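Local coordinates for FrnE protein (Deinococcus radiodurans, PDB 5CO3), which probably acts as a cytoplasmic thiol-disulfide oxidoreductase of the DsbA-like thioredoxin family, with a CxxC motif at the start of a helix, at residues I116-E121 against V156-G161; G69-Y74 against A79-S84. All coordinates share one frame; numbering follows the deposited sequence.

Contact 1 (I116-E121 against V156-G161)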
loop_
_atom_site.group_PDB
_atom_site.type_symbol
_atom_site.label_atom_id
_atom_site.label_comp_id
_atom_site.label_asym_id
_atom_site.label_seq_id
_atom_site.Cartn_x
_atom_site.Cartn_y
_atom_site.Cartn_z
ATOM N N ILE A 116 10.755 -0.257 2.456
ATOM C CA ILE A 116 9.610 0.098 3.280
ATOM C C ILE A 116 9.644 -0.688 4.599
ATOM O O ILE A 116 9.390 -0.137 5.676
ATOM C CB ILE A 116 8.297 -0.144 2.548
ATOM C CG1 ILE A 116 8.186 0.809 1.365
ATOM C CG2 ILE A 116 7.139 0.189 3.483
ATOM C CD1 ILE A 116 7.107 0.456 0.354
ATOM N N HIS A 117 9.986 -1.968 4.521
ATOM C CA HIS A 117 10.183 -2.770 5.723
ATOM C C HIS A 117 11.248 -2.176 6.649
ATOM O O HIS A 117 11.035 -2.098 7.863
ATOM C CB HIS A 117 10.540 -4.201 5.346
ATOM C CG HIS A 117 9.354 -5.037 4.990
ATOM N ND1 HIS A 117 8.801 -5.952 5.860
ATOM C CD2 HIS A 117 8.602 -5.084 3.866
ATOM C CE1 HIS A 117 7.767 -6.536 5.281
ATOM N NE2 HIS A 117 7.622 -6.026 4.072
ATOM N N TYR A 118 12.371 -1.733 6.083
ATOM C CA TYR A 118 13.413 -1.077 6.880
ATOM C C TYR A 118 12.856 0.176 7.562
ATOM O O TYR A 118 13.035 0.381 8.769
ATOM C CB TYR A 118 14.638 -0.704 6.016
ATOM C CG TYR A 118 15.629 0.142 6.792
ATOM C CD1 TYR A 118 16.540 -0.442 7.665
ATOM C CD2 TYR A 118 15.625 1.528 6.680
ATOM C CE1 TYR A 118 17.429 0.333 8.400
ATOM C CE2 TYR A 118 16.509 2.312 7.406
ATOM C CZ TYR A 118 17.408 1.710 8.264
ATOM O OH TYR A 118 18.290 2.481 8.996
ATOM N N ALA A 119 12.172 1.006 6.780
ATOM C CA ALA A 119 11.593 2.244 7.281
ATOM C C ALA A 119 10.590 1.983 8.391
ATOM O O ALA A 119 10.540 2.729 9.368
ATOM C CB ALA A 119 10.931 3.013 6.154
ATOM N N ALA A 120 9.793 0.928 8.248
ATOM C CA ALA A 120 8.747 0.658 9.237
ATOM C C ALA A 120 9.333 0.252 10.595
ATOM O O ALA A 120 8.675 0.387 11.621
ATOM C CB ALA A 120 7.794 -0.416 8.727
ATOM N N GLU A 121 10.568 -0.241 10.608
ATOM C CA GLU A 121 11.225 -0.561 11.870
ATOM C C GLU A 121 11.679 0.716 12.559
ATOM O O GLU A 121 11.893 0.735 13.773
ATOM C CB GLU A 121 12.401 -1.510 11.647
ATOM C CG GLU A 121 11.975 -2.832 11.051
ATOM C CD GLU A 121 12.588 -4.012 11.760
ATOM O OE1 GLU A 121 13.810 -4.219 11.612
ATOM O OE2 GLU A 121 11.849 -4.725 12.472
ATOM N N VAL A 156 13.184 10.876 3.324
ATOM C CA VAL A 156 12.184 10.504 4.321
ATOM C C VAL A 156 12.712 10.747 5.748
ATOM O O VAL A 156 11.939 10.837 6.702
ATOM C CB VAL A 156 11.746 9.033 4.089
ATOM C CG1 VAL A 156 10.987 8.447 5.269
ATOM C CG2 VAL A 156 10.912 8.940 2.798
ATOM N N GLY A 157 14.029 10.907 5.882
ATOM C CA GLY A 157 14.641 11.197 7.163
ATOM C C GLY A 157 15.297 9.992 7.812
ATOM O O GLY A 157 15.632 10.007 8.994
ATOM N N LEU A 158 15.480 8.937 7.030
ATOM C CA LEU A 158 16.140 7.737 7.514
ATOM C C LEU A 158 17.658 7.882 7.465
ATOM O O LEU A 158 18.192 8.790 6.826
ATOM C CB LEU A 158 15.706 6.522 6.687
ATOM C CG LEU A 158 14.196 6.275 6.641
ATOM C CD1 LEU A 158 13.856 5.143 5.673
ATOM C CD2 LEU A 158 13.634 5.989 8.033
ATOM N N ASP A 159 18.341 6.988 8.169
ATOM C CA ASP A 159 19.781 6.831 8.035
ATOM C C ASP A 159 20.090 6.255 6.655
ATOM O O ASP A 159 19.929 5.054 6.433
ATOM C CB ASP A 159 20.311 5.920 9.140
ATOM C CG ASP A 159 21.834 5.833 9.166
ATOM O OD1 ASP A 159 22.494 5.855 8.105
ATOM O OD2 ASP A 159 22.375 5.724 10.282
ATOM N N ALA A 160 20.545 7.102 5.734
ATOM C CA ALA A 160 20.679 6.692 4.340
ATOM C C ALA A 160 21.763 5.629 4.162
ATOM O O ALA A 160 21.605 4.703 3.360
ATOM C CB ALA A 160 20.958 7.899 3.447
ATOM N N GLY A 161 22.855 5.756 4.907
ATOM C CA GLY A 161 23.894 4.747 4.871
ATOM C C GLY A 161 23.372 3.402 5.337
ATOM O O GLY A 161 23.593 2.384 4.689
HETATM O O HOH W 1 17.020 5.165 9.700
#
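Tyr118 and Ala119, near the C-terminal end of helix 110-121, receive Leu158 from the tight connection that links helix 146-156 to helix 160-169. All three helices belong to the helical part that accompanies the thioredoxin-type sheet in DsbA-like proteins. The connection is compact: Gly157, with positive phi (102°), closes a Schellman motif at the end of one helix, and two residues later Asp159 is the N-cap of the next. Between them Leu158 turns its side chain to helix 110-121. Its CD1 does the touching, lying 3.7 Å from Ala119 CB and also meeting the ring of Tyr118, where it sits at the edge, near the ring plane, 4.1 Å from CD2. Tyrosine and leucine run past one another in opposite directions, the ring reaching out to the connection while the leucine reaches in to the helix.

What carries the ring there is a first torsion that puts CG of Tyr118 anti to the backbone N (chi1 172°). Ala162, Ala163 and Ala166 of helix 160-169 also touch this tyrosine, as does Tyr172, so the ring is wedged between the two helices. The hydroxyl ends beside Asp159, with OH 4.0 Å from Asp159 CB, and the ring and carboxylate planes stand nearly perpendicular, 86° apart. The carboxylate itself is engaged by its own helix, OD1 accepting a hydrogen bond from Ala162 N. Met128 of helix 125-137 also packs on Ala119, and Gln122 lies against the leucine. The polar link across the contact is made by one water, which accepts a hydrogen bond from Asp159 N at 2.7 Å and is hydrogen-bonded to Tyr118 OH at 3.1 Å.

Contact 2 (G69-Y74 against A79-S84); sequences GLAMKY and AQAQGS
Ala81 on helix 78-93 faces Leu70 and Ala71 of helix 66-74 in a small helix-helix corner, where the axes of the two short segments pass 8.7 Å apart at an angle of 110°. The contact is chiefly apolar. Ala81 points its methyl at the other helix, with CB 4.0 Å from Leu70 CD2 and 4.1 Å from Ala71 CB. The same CB also rests on backbone, 3.9 Å from Ala71 N. With alanine on both helices, the CA atoms of Ala71 and Ala81 come to 5.3 Å. In Leu70 a first torsion of -152°, roughly opposite the backbone N, swings the branch toward helix 78-93, and its two methyls divide the work: CD2 meets Ala81, while CD1 reaches toward Ser84, whose OG is 4.3 Å away. Ile76, in the loop joining the helices, touches both Leu70 and Ala81 and so adds to the same apolar patch.

Hydrogen bonds between the two segments are absent. Within 69-74, Lys73 NZ donates to Tyr74 OH at 3.1 Å, and Lys73 CB lies over one face of that ring, offset toward its rim. With methyl groups doing most of the touching, the corner is held together by close fit and by the short loop rather than by directional bonds.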
loop_
_atom_site.group_PDB
_atom_site.type_symbol
_atom_site.label_atom_id
_atom_site.label_comp_id
_atom_site.label_asym_id
_atom_site.label_seq_id
_atom_site.Cartn_x
_atom_site.Cartn_y
_atom_site.Cartn_z
ATOM N N GLY A 69 3.746 -1.659 -21.957
ATOM C CA GLY A 69 3.755 -2.748 -21.000
ATOM C C GLY A 69 2.345 -3.124 -20.594
ATOM O O GLY A 69 2.013 -4.302 -20.446
ATOM N N LEU A 70 1.506 -2.111 -20.421
ATOM C CA LEU A 70 0.102 -2.321 -20.112
ATOM C C LEU A 70 -0.607 -3.013 -21.281
ATOM O O LEU A 70 -1.409 -3.924 -21.077
ATOM C CB LEU A 70 -0.556 -0.983 -19.788
ATOM C CG LEU A 70 -1.763 -0.965 -18.853
ATOM C CD1 LEU A 70 -1.851 0.407 -18.237
ATOM C CD2 LEU A 70 -3.033 -1.290 -19.609
ATOM N N ALA A 71 -0.301 -2.576 -22.503
ATOM C CA ALA A 71 -0.877 -3.173 -23.710
ATOM C C ALA A 71 -0.565 -4.664 -23.804
ATOM O O ALA A 71 -1.428 -5.474 -24.147
ATOM C CB ALA A 71 -0.364 -2.450 -24.964
ATOM N N MET A 72 0.680 -5.016 -23.510
ATOM C CA MET A 72 1.112 -6.403 -23.557
ATOM C C MET A 72 0.421 -7.224 -22.479
ATOM O O MET A 72 -0.004 -8.356 -22.720
ATOM C CB MET A 72 2.631 -6.494 -23.405
ATOM C CG MET A 72 3.393 -6.088 -24.661
ATOM S SD MET A 72 5.190 -6.050 -24.457
ATOM C CE MET A 72 5.589 -7.795 -24.420
ATOM N N LYS A 73 0.302 -6.636 -21.293
ATOM C CA LYS A 73 -0.246 -7.330 -20.137
ATOM C C LYS A 73 -1.704 -7.722 -20.348
ATOM O O LYS A 73 -2.102 -8.842 -20.036
ATOM C CB LYS A 73 -0.113 -6.454 -18.888
ATOM C CG LYS A 73 -0.479 -7.159 -17.594
ATOM C CD LYS A 73 -0.354 -6.222 -16.401
ATOM C CE LYS A 73 -0.875 -6.867 -15.131
ATOM N NZ LYS A 73 -0.770 -5.942 -13.973
ATOM N N TYR A 74 -2.494 -6.803 -20.894
ATOM C CA TYR A 74 -3.936 -7.010 -21.010
ATOM C C TYR A 74 -4.391 -7.275 -22.437
ATOM O O TYR A 74 -5.588 -7.294 -22.713
ATOM C CB TYR A 74 -4.683 -5.802 -20.441
ATOM C CG TYR A 74 -4.388 -5.570 -18.980
ATOM C CD1 TYR A 74 -4.122 -6.636 -18.133
ATOM C CD2 TYR A 74 -4.359 -4.288 -18.448
ATOM C CE1 TYR A 74 -3.844 -6.436 -16.798
ATOM C CE2 TYR A 74 -4.079 -4.077 -17.111
ATOM C CZ TYR A 74 -3.821 -5.157 -16.291
ATOM O OH TYR A 74 -3.540 -4.960 -14.958
ATOM N N ALA A 79 -3.916 2.133 -28.043
ATOM C CA ALA A 79 -4.861 3.235 -27.870
ATOM C C ALA A 79 -5.730 3.004 -26.639
ATOM O O ALA A 79 -6.055 3.945 -25.907
ATOM C CB ALA A 79 -5.728 3.400 -29.107
ATOM N N GLN A 80 -6.105 1.748 -26.412
ATOM C CA GLN A 80 -6.932 1.408 -25.258
ATOM C C GLN A 80 -6.117 1.492 -23.975
ATOM O O GLN A 80 -6.589 1.989 -22.951
ATOM C CB GLN A 80 -7.547 0.013 -25.416
ATOM C CG GLN A 80 -8.402 -0.412 -24.228
ATOM C CD GLN A 80 -9.753 -0.990 -24.626
ATOM O OE1 GLN A 80 -10.118 -1.023 -25.805
ATOM N NE2 GLN A 80 -10.503 -1.450 -23.634
ATOM N N ALA A 81 -4.883 1.009 -24.036
ATOM C CA ALA A 81 -3.988 1.093 -22.892
ATOM C C ALA A 81 -3.765 2.548 -22.496
ATOM O O ALA A 81 -3.708 2.879 -21.309
ATOM C CB ALA A 81 -2.666 0.413 -23.203
ATOM N N GLN A 82 -3.645 3.413 -23.499
ATOM C CA GLN A 82 -3.472 4.841 -23.242
ATOM C C GLN A 82 -4.718 5.419 -22.578
ATOM O O GLN A 82 -4.628 6.285 -21.706
ATOM C CB GLN A 82 -3.174 5.596 -24.537
ATOM C CG GLN A 82 -2.895 7.069 -24.305
ATOM C CD GLN A 82 -1.646 7.287 -23.490
ATOM O OE1 GLN A 82 -0.588 6.726 -23.792
ATOM N NE2 GLN A 82 -1.753 8.104 -22.449
ATOM N N GLY A 83 -5.881 4.939 -23.002
ATOM C CA GLY A 83 -7.128 5.368 -22.400
ATOM C C GLY A 83 -7.187 4.966 -20.946
ATOM O O GLY A 83 -7.715 5.707 -20.111
ATOM N N SER A 84 -6.653 3.789 -20.635
ATOM C CA SER A 84 -6.580 3.350 -19.246
ATOM C C SER A 84 -5.645 4.244 -18.437
ATOM O O SER A 84 -5.963 4.630 -17.305
ATOM C CB SER A 84 -6.126 1.894 -19.167
ATOM O OG SER A 84 -5.961 1.497 -17.816
#

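Overall arrangement
Both contacts belong to the DsbA-like thioredoxin part of the chain, but they occupy separate helical regions: their centres are 34 Å apart and their nearest atoms about 18 Å. Contact 2 comes first, joining two helices consecutive in sequence, 66-74 and 78-93, across a short loop. Contact 1 opens later and spans more chain, bringing helix 110-121 against the connection before helix 160-169, with helices 125-137 and 146-156 lying between in sequence. Neither uses a strand of the four-stranded sheet. Together they show how the long, mostly helical stretch between strands 45-51 and 193-196 folds on itself at two distinct places.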